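Local coordinates for preproptth (Bombyx mori, PDB 5AOQ), which is the cystine-knot prothoracicotropic hormone of the silkworm, a neurohormone that binds the receptor tyrosine kinase Torso to set the timing of metamorphosis, at the interface of chains A and B and the interface of chains C and B. Numbering follows the deposited sequence. Chains: chain A/B, Preproptth; chain C, Torso.

Chain B takes part in both contacts, and its N-terminal stretch runs from one to the other. In contact 1 residues B:Ile10 to B:Thr16 lie against A:Tyr52, A:Thr99 and A:Arg100 of the second hormone copy; a few residues further on, B:Tyr19 and B:Lys21, the latter in strand 20-24, meet the receptor turn C:Cys195 to C:Thr198 in contact 2. The centres of the C-alpha atoms of the two contacts are about 17 Å apart. Because one short segment of chain B serves both contacts, hormone pairing and receptor binding may be structurally coupled; the assembly holds two copies of each protein.

Contact 1: the interface of chains A and B. Residues chain A 52, 99-100; chain B 10-12, 14-16.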
# COMPACT_ATOMS: atom_id res chain seq x y z
N TYR A 52 -20.83 18.44 26.42
CA TYR A 52 -19.91 17.64 25.61
C TYR A 52 -20.06 16.17 25.94
O TYR A 52 -20.23 15.82 27.11
CB TYR A 52 -18.46 18.06 25.85
CG TYR A 52 -18.19 19.54 25.75
CD1 TYR A 52 -18.35 20.37 26.86
CD2 TYR A 52 -17.76 20.11 24.56
CE1 TYR A 52 -18.09 21.72 26.78
CE2 TYR A 52 -17.50 21.46 24.48
CZ TYR A 52 -17.67 22.26 25.59
OH TYR A 52 -17.42 23.61 25.51
N THR A 99 -15.80 16.72 21.74
CA THR A 99 -16.33 17.95 21.15
C THR A 99 -17.84 17.84 20.98
O THR A 99 -18.37 16.77 20.66
CB THR A 99 -15.66 18.25 19.78
OG1 THR A 99 -16.14 19.51 19.28
CG2 THR A 99 -15.95 17.15 18.77
N ARG A 100 -18.53 18.95 21.20
CA ARG A 100 -19.99 19.00 21.14
C ARG A 100 -20.51 19.10 19.70
O ARG A 100 -21.72 19.12 19.48
CB ARG A 100 -20.49 20.20 21.94
CG ARG A 100 -19.85 21.51 21.53
CD ARG A 100 -20.44 22.71 22.23
NE ARG A 100 -19.57 23.87 22.09
CZ ARG A 100 -19.38 24.53 20.95
NH1 ARG A 100 -20.00 24.14 19.84
NH2 ARG A 100 -18.57 25.57 20.91
N ILE B 10 -24.96 26.11 26.01
CA ILE B 10 -23.67 25.74 25.42
C ILE B 10 -22.67 26.90 25.52
O ILE B 10 -23.02 28.04 25.19
CB ILE B 10 -23.83 25.34 23.94
CG1 ILE B 10 -24.92 24.27 23.78
CG2 ILE B 10 -22.51 24.85 23.37
CD1 ILE B 10 -24.66 22.99 24.55
N PRO B 11 -21.44 26.62 25.96
CA PRO B 11 -20.40 27.65 25.99
C PRO B 11 -19.60 27.72 24.69
O PRO B 11 -19.60 26.77 23.91
CB PRO B 11 -19.51 27.22 27.15
CG PRO B 11 -19.59 25.74 27.13
CD PRO B 11 -20.98 25.39 26.64
N ASP B 12 -18.92 28.85 24.48
CA ASP B 12 -18.08 29.04 23.29
C ASP B 12 -17.02 30.11 23.58
O ASP B 12 -17.32 31.11 24.22
CB ASP B 12 -18.94 29.44 22.09
CG ASP B 12 -18.15 29.50 20.80
OD1 ASP B 12 -18.01 28.44 20.14
OD2 ASP B 12 -17.67 30.59 20.44
N PRO B 14 -15.31 26.28 22.68
CA PRO B 14 -15.45 25.05 23.45
C PRO B 14 -14.17 24.63 24.16
O PRO B 14 -13.09 25.15 23.87
CB PRO B 14 -15.85 24.02 22.39
CG PRO B 14 -15.23 24.52 21.14
CD PRO B 14 -15.26 26.02 21.23
N CYS B 15 -14.29 23.69 25.09
CA CYS B 15 -13.16 23.21 25.87
C CYS B 15 -12.13 22.51 24.99
O CYS B 15 -10.93 22.65 25.19
CB CYS B 15 -13.62 22.26 26.97
SG CYS B 15 -13.80 20.55 26.40
N THR B 16 -12.63 21.75 24.01
CA THR B 16 -11.78 20.97 23.12
C THR B 16 -10.72 21.84 22.45
O THR B 16 -11.00 22.98 22.07
CB THR B 16 -12.60 20.26 22.03
OG1 THR B 16 -11.73 19.54 21.16
CG2 THR B 16 -13.42 21.26 21.22
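A:Tyr52 and A:Arg100 reach from one cystine-knot hormone chain to the proline-rich N-terminal segment of the other. The tyrosine ring meets B:Pro14 at its edge, in the ring plane, with CE2 3.7 Å from B:Pro14 CB; the two side chains cross at about a right angle. One face of the same ring has the sulfur of B:Cys15 over its centre, 4.2 Å above the plane. Its phenolic OH accepts a hydrogen bond from the backbone N of B:Cys15, 3.2 Å long and moderately bent (148° at H). Tyrosine suits this place because one flat side chain offers apolar surface to proline and sulfur and a polar end to a backbone amide. A:Arg100 starts from the position between its backbone N and carbonyl carbon (chi1 54°), and its chain is straight from there as far as NE, which carries the guanidinium across to the neighbouring chain. There NH2 forms a salt bridge with the carboxylate OD1 of B:Asp12 at 3.0 Å. The guanidinium and carboxylate planes are turned 49° apart and no N-H is aimed at OD1, so the pair is held by charge and not by a directed hydrogen bond. B:Pro14 CB lies 3.8 Å from CZ of the guanidinium, which places this proline beside both tyrosine and arginine. At the other end of the patch A:Thr99 CB and the methyl CG2 of B:Thr16 meet at 4.0 Å, small branched residues making an apolar contact.

Contact 2: the interface of chains C and B. Residues chain C 195-198; chain B 19, 21.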
# COMPACT_ATOMS: atom_id res chain seq x y z
N CYS C 195 -11.31 19.16 4.04
CA CYS C 195 -12.12 19.99 4.93
C CYS C 195 -12.11 19.43 6.35
O CYS C 195 -11.82 18.25 6.56
CB CYS C 195 -13.55 20.10 4.43
SG CYS C 195 -13.74 20.91 2.83
N GLN C 196 -12.47 20.27 7.32
CA GLN C 196 -12.46 19.88 8.73
C GLN C 196 -13.43 18.74 9.02
O GLN C 196 -13.22 17.97 9.96
CB GLN C 196 -12.82 21.09 9.61
CG GLN C 196 -12.71 20.84 11.10
CD GLN C 196 -13.10 22.06 11.92
OE1 GLN C 196 -13.24 23.16 11.39
NE2 GLN C 196 -13.30 21.86 13.22
N ASN C 197 -14.48 18.62 8.21
CA ASN C 197 -15.50 17.59 8.41
C ASN C 197 -15.91 16.88 7.12
O ASN C 197 -17.06 16.49 6.95
CB ASN C 197 -16.73 18.21 9.08
CG ASN C 197 -16.44 18.72 10.48
OD1 ASN C 197 -16.44 17.95 11.45
ND2 ASN C 197 -16.18 20.02 10.60
N THR C 198 -14.95 16.73 6.21
CA THR C 198 -15.16 15.95 4.99
C THR C 198 -13.86 15.26 4.61
O THR C 198 -12.79 15.85 4.69
CB THR C 198 -15.65 16.82 3.82
OG1 THR C 198 -16.84 17.51 4.20
CG2 THR C 198 -15.94 15.96 2.59
N TYR B 19 -8.10 21.62 16.23
CA TYR B 19 -7.30 20.74 15.38
C TYR B 19 -7.49 21.13 13.92
O TYR B 19 -8.62 21.34 13.47
CB TYR B 19 -7.68 19.27 15.61
CG TYR B 19 -8.97 18.85 14.95
CD1 TYR B 19 -10.20 19.33 15.40
CD2 TYR B 19 -8.97 17.97 13.88
CE1 TYR B 19 -11.38 18.94 14.80
CE2 TYR B 19 -10.14 17.58 13.27
CZ TYR B 19 -11.34 18.07 13.73
OH TYR B 19 -12.52 17.68 13.13
N LYS B 21 -6.61 20.32 9.81
CA LYS B 21 -6.25 19.28 8.85
C LYS B 21 -5.31 19.78 7.77
O LYS B 21 -5.39 20.93 7.33
CB LYS B 21 -7.51 18.71 8.20
CG LYS B 21 -8.26 17.72 9.08
CD LYS B 21 -9.49 17.17 8.38
CE LYS B 21 -10.26 16.21 9.27
NZ LYS B 21 -11.43 15.61 8.57
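The backbone of C:Cys195 and C:Gln196 turns at the end of strand 189-195 and offers two carbonyl oxygens to B:Lys21, which lies in hormone strand 20-24, while strand 198-205 leads away from the turn. This is a receptor hairpin turn, in the region of Torso's second fibronectin type III domain, facing the edge of the cystine-knot hormone. CG anti to the carbonyl carbon (chi1 -78°) aims the B:Lys21 chain at the turn, and its straight run from there brings the amino group to the carbonyls. Its amino group NZ lies 3.3 Å from the backbone O of C:Cys195 and makes a weak hydrogen bond there. A second weak bond, also 3.3 Å long, joins NZ to the backbone O of C:Gln196. Lysine suits this place because its long arm reaches the turn end-on, so that its last carbons pack there, CD lying 4.0 Å from C:Gln196 CA, with the amino group at the carbonyls. Exchanging this lysine for an alanine would probably leave both carbonyl oxygens without their amino partner and open a gap beside C:Gln196. The ring of B:Tyr19 approaches the glutamine side chain obliquely, its CZ 4.1 Å from the methylene CG of C:Gln196, and its phenolic OH comes close to the backbone O of C:Gln196, at 3.3 Å. With CG anti to the backbone N (chi1 -174°), the glutamine stretches past the phenol and brings amide NE2 to 3.8 Å from B:Tyr19 CE1. Amide and ring are nearly perpendicular, 84° apart, so they do not stack. Glutamine is apt here because its methylenes give apolar surface to the aromatic group while the amide carries on beyond them.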